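PDB 1WZO: HpcE from Thermus thermophilus, which probably isomerises 2-hydroxyhepta-2,4-diene-1,7-dioate in the breakdown of homoprotocatechuate, as a tetrameric enzyme of the fumarylacetoacetate hydrolase family. Local coordinates for residues 132-137 against 142-147. Residues are numbered along the deposited sequence; the frame is centred on the assembly and turned at random.
Sequences RDYVTN and PIRAKG
The carbonyl oxygen of Pro142, whose ring packs against Tyr134 and Val135, accepts Lys146 N at 3.1 Å and, weakly, Ala145 N. Proline, which has no backbone N-H, costs nothing at the N-cap, where the helix asks for no such donor; its CD packs on Val135 CA at 3.8 Å, and CG approaches Tyr134 O. A small residue suits position 145, where CB packs 3.7 Å from Val135 CG2 and also touches Tyr134 CB. Arg144 lays its guanidinium over one face of the Tyr134 ring, NH1 leading at 3.2 Å from CD1. Its CZ stands 4.2 Å from the ring centroid, an off-centre cation-pi contact. The two planes are tilted 41° apart. A bend at chi3 (80°) turns the guanidinium across the ring face, while NH2 forms a salt bridge with Glu67 of the second subunit. Asp133 CB lies over the rim of the opposite face. An alanine in place of Tyr134 would probably leave the Arg144 guanidinium without the ring beneath it and held less firmly toward Glu67 of the second subunit. The loop after strand 120-131 thus meets helix 143-146 through apolar and cation-pi contacts, and the tyrosine probably helps to orient a charge paired across the subunit interface.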
loop_
_atom_site.group_PDB
_atom_site.type_symbol
_atom_site.label_atom_id
_atom_site.label_comp_id
_atom_site.label_asym_id
_atom_site.label_seq_id
_atom_site.Cartn_x
_atom_site.Cartn_y
_atom_site.Cartn_z
ATOM N N ARG B 132 6.453 -25.840 19.687
ATOM C CA ARG B 132 5.730 -27.098 19.807
ATOM C C ARG B 132 4.856 -27.212 21.051
ATOM O O ARG B 132 3.917 -28.015 21.080
ATOM C CB ARG B 132 6.708 -28.275 19.718
ATOM C CG ARG B 132 7.342 -28.393 18.335
ATOM C CD ARG B 132 8.068 -29.713 18.137
ATOM N NE ARG B 132 8.568 -29.863 16.769
ATOM C CZ ARG B 132 7.794 -29.880 15.684
ATOM N NH1 ARG B 132 6.477 -29.757 15.797
ATOM N NH2 ARG B 132 8.340 -30.029 14.484
ATOM N N ASP B 133 5.154 -26.404 22.066
ATOM C CA ASP B 133 4.369 -26.402 23.299
ATOM C C ASP B 133 2.910 -26.129 22.965
ATOM O O ASP B 133 2.002 -26.649 23.615
ATOM C CB ASP B 133 4.825 -25.287 24.248
ATOM C CG ASP B 133 6.260 -25.435 24.696
ATOM O OD1 ASP B 133 7.161 -25.444 23.831
ATOM O OD2 ASP B 133 6.484 -25.530 25.920
ATOM N N TYR B 134 2.692 -25.311 21.941
ATOM C CA TYR B 134 1.342 -24.920 21.567
ATOM C C TYR B 134 0.706 -25.688 20.421
ATOM O O TYR B 134 -0.325 -25.273 19.904
ATOM C CB TYR B 134 1.325 -23.417 21.261
ATOM C CG TYR B 134 2.097 -22.588 22.272
ATOM C CD1 TYR B 134 1.944 -22.800 23.645
ATOM C CD2 TYR B 134 2.989 -21.600 21.856
ATOM C CE1 TYR B 134 2.669 -22.048 24.576
ATOM C CE2 TYR B 134 3.711 -20.846 22.774
ATOM C CZ TYR B 134 3.550 -21.077 24.130
ATOM O OH TYR B 134 4.283 -20.343 25.031
ATOM N N VAL B 135 1.300 -26.812 20.035
ATOM C CA VAL B 135 0.754 -27.612 18.948
ATOM C C VAL B 135 -0.191 -28.719 19.430
ATOM O O VAL B 135 0.052 -29.362 20.455
ATOM C CB VAL B 135 1.886 -28.256 18.103
ATOM C CG1 VAL B 135 1.291 -29.175 17.042
ATOM C CG2 VAL B 135 2.726 -27.171 17.440
ATOM N N THR B 136 -1.275 -28.909 18.678
ATOM C CA THR B 136 -2.286 -29.940 18.938
ATOM C C THR B 136 -2.780 -30.374 17.559
ATOM O O THR B 136 -2.213 -29.965 16.544
ATOM C CB THR B 136 -3.493 -29.398 19.737
ATOM O OG1 THR B 136 -4.142 -28.365 18.982
ATOM C CG2 THR B 136 -3.049 -28.846 21.082
ATOM N N ASN B 137 -3.836 -31.183 17.506
ATOM C CA ASN B 137 -4.343 -31.631 16.213
ATOM C C ASN B 137 -5.494 -30.798 15.656
ATOM O O ASN B 137 -6.230 -31.253 14.778
ATOM C CB ASN B 137 -4.749 -33.107 16.273
ATOM C CG ASN B 137 -3.558 -34.028 16.465
ATOM O OD1 ASN B 137 -2.472 -33.773 15.937
ATOM N ND2 ASN B 137 -3.756 -35.108 17.210
ATOM N N PRO B 142 -1.106 -25.040 14.826
ATOM C CA PRO B 142 -1.895 -23.866 15.211
ATOM C C PRO B 142 -1.212 -22.526 14.933
ATOM O O PRO B 142 0.016 -22.420 14.912
ATOM C CB PRO B 142 -2.137 -24.088 16.708
ATOM C CG PRO B 142 -2.155 -25.584 16.825
ATOM C CD PRO B 142 -0.982 -25.979 15.954
ATOM N N ILE B 143 -2.030 -21.506 14.712
ATOM C CA ILE B 143 -1.533 -20.166 14.462
ATOM C C ILE B 143 -0.761 -19.678 15.691
ATOM O O ILE B 143 0.264 -19.011 15.567
ATOM C CB ILE B 143 -2.714 -19.229 14.120
ATOM C CG1 ILE B 143 -3.239 -19.591 12.725
ATOM C CG2 ILE B 143 -2.285 -17.770 14.202
ATOM C CD1 ILE B 143 -4.580 -18.976 12.367
ATOM N N ARG B 144 -1.231 -20.039 16.879
ATOM C CA ARG B 144 -0.553 -19.626 18.106
ATOM C C ARG B 144 0.871 -20.192 18.190
ATOM O O ARG B 144 1.753 -19.601 18.810
ATOM C CB ARG B 144 -1.350 -20.084 19.332
ATOM C CG ARG B 144 -0.820 -19.509 20.641
ATOM C CD ARG B 144 -1.884 -19.506 21.729
ATOM N NE ARG B 144 -2.059 -20.809 22.357
ATOM C CZ ARG B 144 -1.299 -21.263 23.349
ATOM N NH1 ARG B 144 -0.314 -20.512 23.828
ATOM N NH2 ARG B 144 -1.524 -22.465 23.863
ATOM N N ALA B 145 1.084 -21.341 17.561
ATOM C CA ALA B 145 2.393 -21.997 17.581
ATOM C C ALA B 145 3.343 -21.535 16.477
ATOM O O ALA B 145 4.563 -21.576 16.644
ATOM C CB ALA B 145 2.204 -23.514 17.475
ATOM N N LYS B 146 2.783 -21.088 15.361
ATOM C CA LYS B 146 3.581 -20.689 14.203
ATOM C C LYS B 146 3.511 -19.217 13.821
ATOM O O LYS B 146 4.478 -18.674 13.281
ATOM C CB LYS B 146 3.139 -21.491 12.975
ATOM C CG LYS B 146 3.125 -22.995 13.152
ATOM C CD LYS B 146 4.509 -23.589 12.973
ATOM C CE LYS B 146 4.963 -23.503 11.522
ATOM N NZ LYS B 146 6.354 -24.021 11.362
ATOM N N GLY B 147 2.370 -18.584 14.091
ATOM C CA GLY B 147 2.175 -17.196 13.698
ATOM C C GLY B 147 2.511 -16.093 14.676
ATOM O O GLY B 147 1.951 -14.995 14.589
#